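Local coordinates for nucleocapsid (Crimean-congo hemorrhagic fever virus, PDB 4AKL), which binds single- and double-stranded RNA, including the viral genome's panhandle, probably helps package that genome, and displays sequence-non-specific DNA endonuclease activity, at residues 46-51 against 436-441. Sequence-based numbering, arbitrary orientation.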
loop_
_atom_site.group_PDB
_atom_site.type_symbol
_atom_site.label_atom_id
_atom_site.label_comp_id
_atom_site.label_asym_id
_atom_site.label_seq_id
_atom_site.Cartn_x
_atom_site.Cartn_y
_atom_site.Cartn_z
ATOM N N PHE A 46 27.937 -7.894 -7.725
ATOM C CA PHE A 46 27.574 -6.474 -7.708
ATOM C C PHE A 46 28.095 -5.741 -6.462
ATOM O O PHE A 46 28.174 -4.505 -6.463
ATOM C CB PHE A 46 26.077 -6.270 -7.852
ATOM C CG PHE A 46 25.503 -6.808 -9.160
ATOM C CD1 PHE A 46 25.640 -6.088 -10.346
ATOM C CD2 PHE A 46 24.820 -8.013 -9.191
ATOM C CE1 PHE A 46 25.135 -6.584 -11.555
ATOM C CE2 PHE A 46 24.301 -8.511 -10.386
ATOM C CZ PHE A 46 24.458 -7.791 -11.579
ATOM N N VAL A 47 28.458 -6.464 -5.402
ATOM C CA VAL A 47 29.029 -5.791 -4.237
ATOM C C VAL A 47 30.459 -5.271 -4.581
ATOM O O VAL A 47 30.802 -4.122 -4.262
ATOM C CB VAL A 47 29.055 -6.676 -2.984
ATOM C CG1 VAL A 47 29.890 -5.997 -1.865
ATOM C CG2 VAL A 47 27.591 -7.018 -2.502
ATOM N N PHE A 48 31.247 -6.120 -5.239
ATOM C CA PHE A 48 32.620 -5.808 -5.568
ATOM C C PHE A 48 32.679 -4.722 -6.620
ATOM O O PHE A 48 33.508 -3.856 -6.527
ATOM C CB PHE A 48 33.389 -7.054 -6.052
ATOM C CG PHE A 48 33.315 -8.179 -5.101
ATOM C CD1 PHE A 48 33.756 -8.014 -3.802
ATOM C CD2 PHE A 48 32.759 -9.409 -5.485
ATOM C CE1 PHE A 48 33.675 -9.054 -2.895
ATOM C CE2 PHE A 48 32.670 -10.458 -4.586
ATOM C CZ PHE A 48 33.129 -10.286 -3.278
ATOM N N GLN A 49 31.789 -4.795 -7.609
ATOM C CA GLN A 49 31.659 -3.739 -8.608
ATOM C C GLN A 49 31.343 -2.414 -7.935
ATOM O O GLN A 49 31.988 -1.386 -8.219
ATOM C CB GLN A 49 30.558 -4.042 -9.626
ATOM C CG GLN A 49 30.829 -5.217 -10.605
ATOM C CD GLN A 49 29.661 -5.393 -11.572
ATOM O OE1 GLN A 49 28.890 -4.439 -11.829
ATOM N NE2 GLN A 49 29.500 -6.584 -12.084
ATOM N N MET A 50 30.361 -2.451 -7.035
ATOM C CA MET A 50 29.931 -1.261 -6.306
ATOM C C MET A 50 31.097 -0.669 -5.555
ATOM O O MET A 50 31.347 0.523 -5.670
ATOM C CB MET A 50 28.757 -1.566 -5.339
ATOM C CG MET A 50 28.062 -0.360 -4.813
ATOM S SD MET A 50 27.328 0.716 -6.129
ATOM C CE MET A 50 25.735 -0.018 -6.298
ATOM N N ALA A 51 31.833 -1.519 -4.827
ATOM C CA ALA A 51 32.974 -1.104 -4.050
ATOM C C ALA A 51 34.124 -0.495 -4.898
ATOM O O ALA A 51 34.871 0.351 -4.413
ATOM C CB ALA A 51 33.497 -2.305 -3.230
ATOM N N ILE A 436 24.176 -4.193 -1.281
ATOM C CA ILE A 436 24.612 -3.498 -2.488
ATOM C C ILE A 436 24.306 -1.983 -2.412
ATOM O O ILE A 436 25.215 -1.153 -2.706
ATOM C CB ILE A 436 24.016 -4.129 -3.743
ATOM C CG1 ILE A 436 24.570 -5.526 -3.954
ATOM C CG2 ILE A 436 24.309 -3.295 -4.989
ATOM C CD1 ILE A 436 23.774 -6.311 -4.945
ATOM N N GLN A 437 23.079 -1.604 -2.033
ATOM C CA GLN A 437 22.732 -0.163 -1.862
ATOM C C GLN A 437 23.676 0.478 -0.855
ATOM O O GLN A 437 24.140 1.639 -1.059
ATOM C CB GLN A 437 21.293 0.136 -1.352
ATOM C CG GLN A 437 20.107 -0.507 -2.086
ATOM C CD GLN A 437 18.685 -0.109 -1.538
ATOM O OE1 GLN A 437 17.663 -0.911 -1.598
ATOM N NE2 GLN A 437 18.604 1.140 -1.044
ATOM N N LYS A 438 23.953 -0.242 0.221
ATOM C CA LYS A 438 24.740 0.288 1.310
ATOM C C LYS A 438 26.201 0.528 0.939
ATOM O O LYS A 438 26.804 1.491 1.419
ATOM C CB LYS A 438 24.665 -0.674 2.502
ATOM C CG LYS A 438 25.220 -0.127 3.768
ATOM C CD LYS A 438 24.719 -0.922 5.036
ATOM C CE LYS A 438 25.657 -1.989 5.563
ATOM N NZ LYS A 438 26.143 -1.685 6.974
ATOM N N THR A 439 26.762 -0.355 0.114
ATOM C CA THR A 439 28.142 -0.242 -0.357
ATOM C C THR A 439 28.352 1.063 -1.125
ATOM O O THR A 439 29.362 1.748 -0.945
ATOM C CB THR A 439 28.505 -1.425 -1.283
ATOM O OG1 THR A 439 28.378 -2.642 -0.573
ATOM C CG2 THR A 439 29.890 -1.317 -1.787
ATOM N N GLY A 440 27.392 1.399 -1.957
ATOM C CA GLY A 440 27.501 2.526 -2.849
ATOM C C GLY A 440 26.934 3.864 -2.410
ATOM O O GLY A 440 27.305 4.890 -2.994
ATOM N N PHE A 441 26.050 3.877 -1.416
ATOM C CA PHE A 441 25.362 5.097 -1.008
ATOM C C PHE A 441 25.056 5.107 0.464
ATOM O O PHE A 441 25.038 4.058 1.100
ATOM C CB PHE A 441 24.010 5.235 -1.719
ATOM C CG PHE A 441 24.059 5.049 -3.210
ATOM C CD1 PHE A 441 24.384 6.109 -4.051
ATOM C CD2 PHE A 441 23.774 3.795 -3.777
ATOM C CE1 PHE A 441 24.421 5.917 -5.465
ATOM C CE2 PHE A 441 23.806 3.585 -5.170
ATOM C CZ PHE A 441 24.123 4.632 -6.017
#
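Two nearly parallel helices pack closely here: the short helix 45-52 lies along the C-terminal end of helix 425-440, bringing together parts of the nucleocapsid chain 385 residues apart. Their local axes approach to 8.7 Å at an angle of 12°. M50 contributes most of the contact from helix 45-52. Its CA-to-CB bond points at the partner helix, and the flexible, unbranched chain passes over the last turn, with M50 CG 3.4 Å from G440 N and 3.6 Å from I436 O. An ideal CB on G440 would clash with M50 SD, so glycine leaves room for the thioether. Beyond it, M50 SD stands 5.5 Å from the centroid of the F441 ring in an oblique Met-aromatic contact, F441 being where the chain leaves helical geometry. The branched I436 offers separate groups to three partners: CD1 meets F46 CB at 3.7 Å, CG1 meets V47 CG2 at 3.7 Å, and CG2 meets M50 CE at 3.8 Å. T439, small and beta-branched, turns its methyl towards A51, CG2 lying 3.6 Å from A51 N and 4.0 Å from A51 CB, while its hydroxyl OG1 hydrogen-bonds to the E435 carbonyl oxygen, one turn back in the same helix. Helix 56-71 adjoins both partners, touching F46 through S65 and F441 through K59 and D60. No hydrogen bond joins the two segments; cohesion therefore rests on van der Waals fit and the burial of 370 Å², both sides summed.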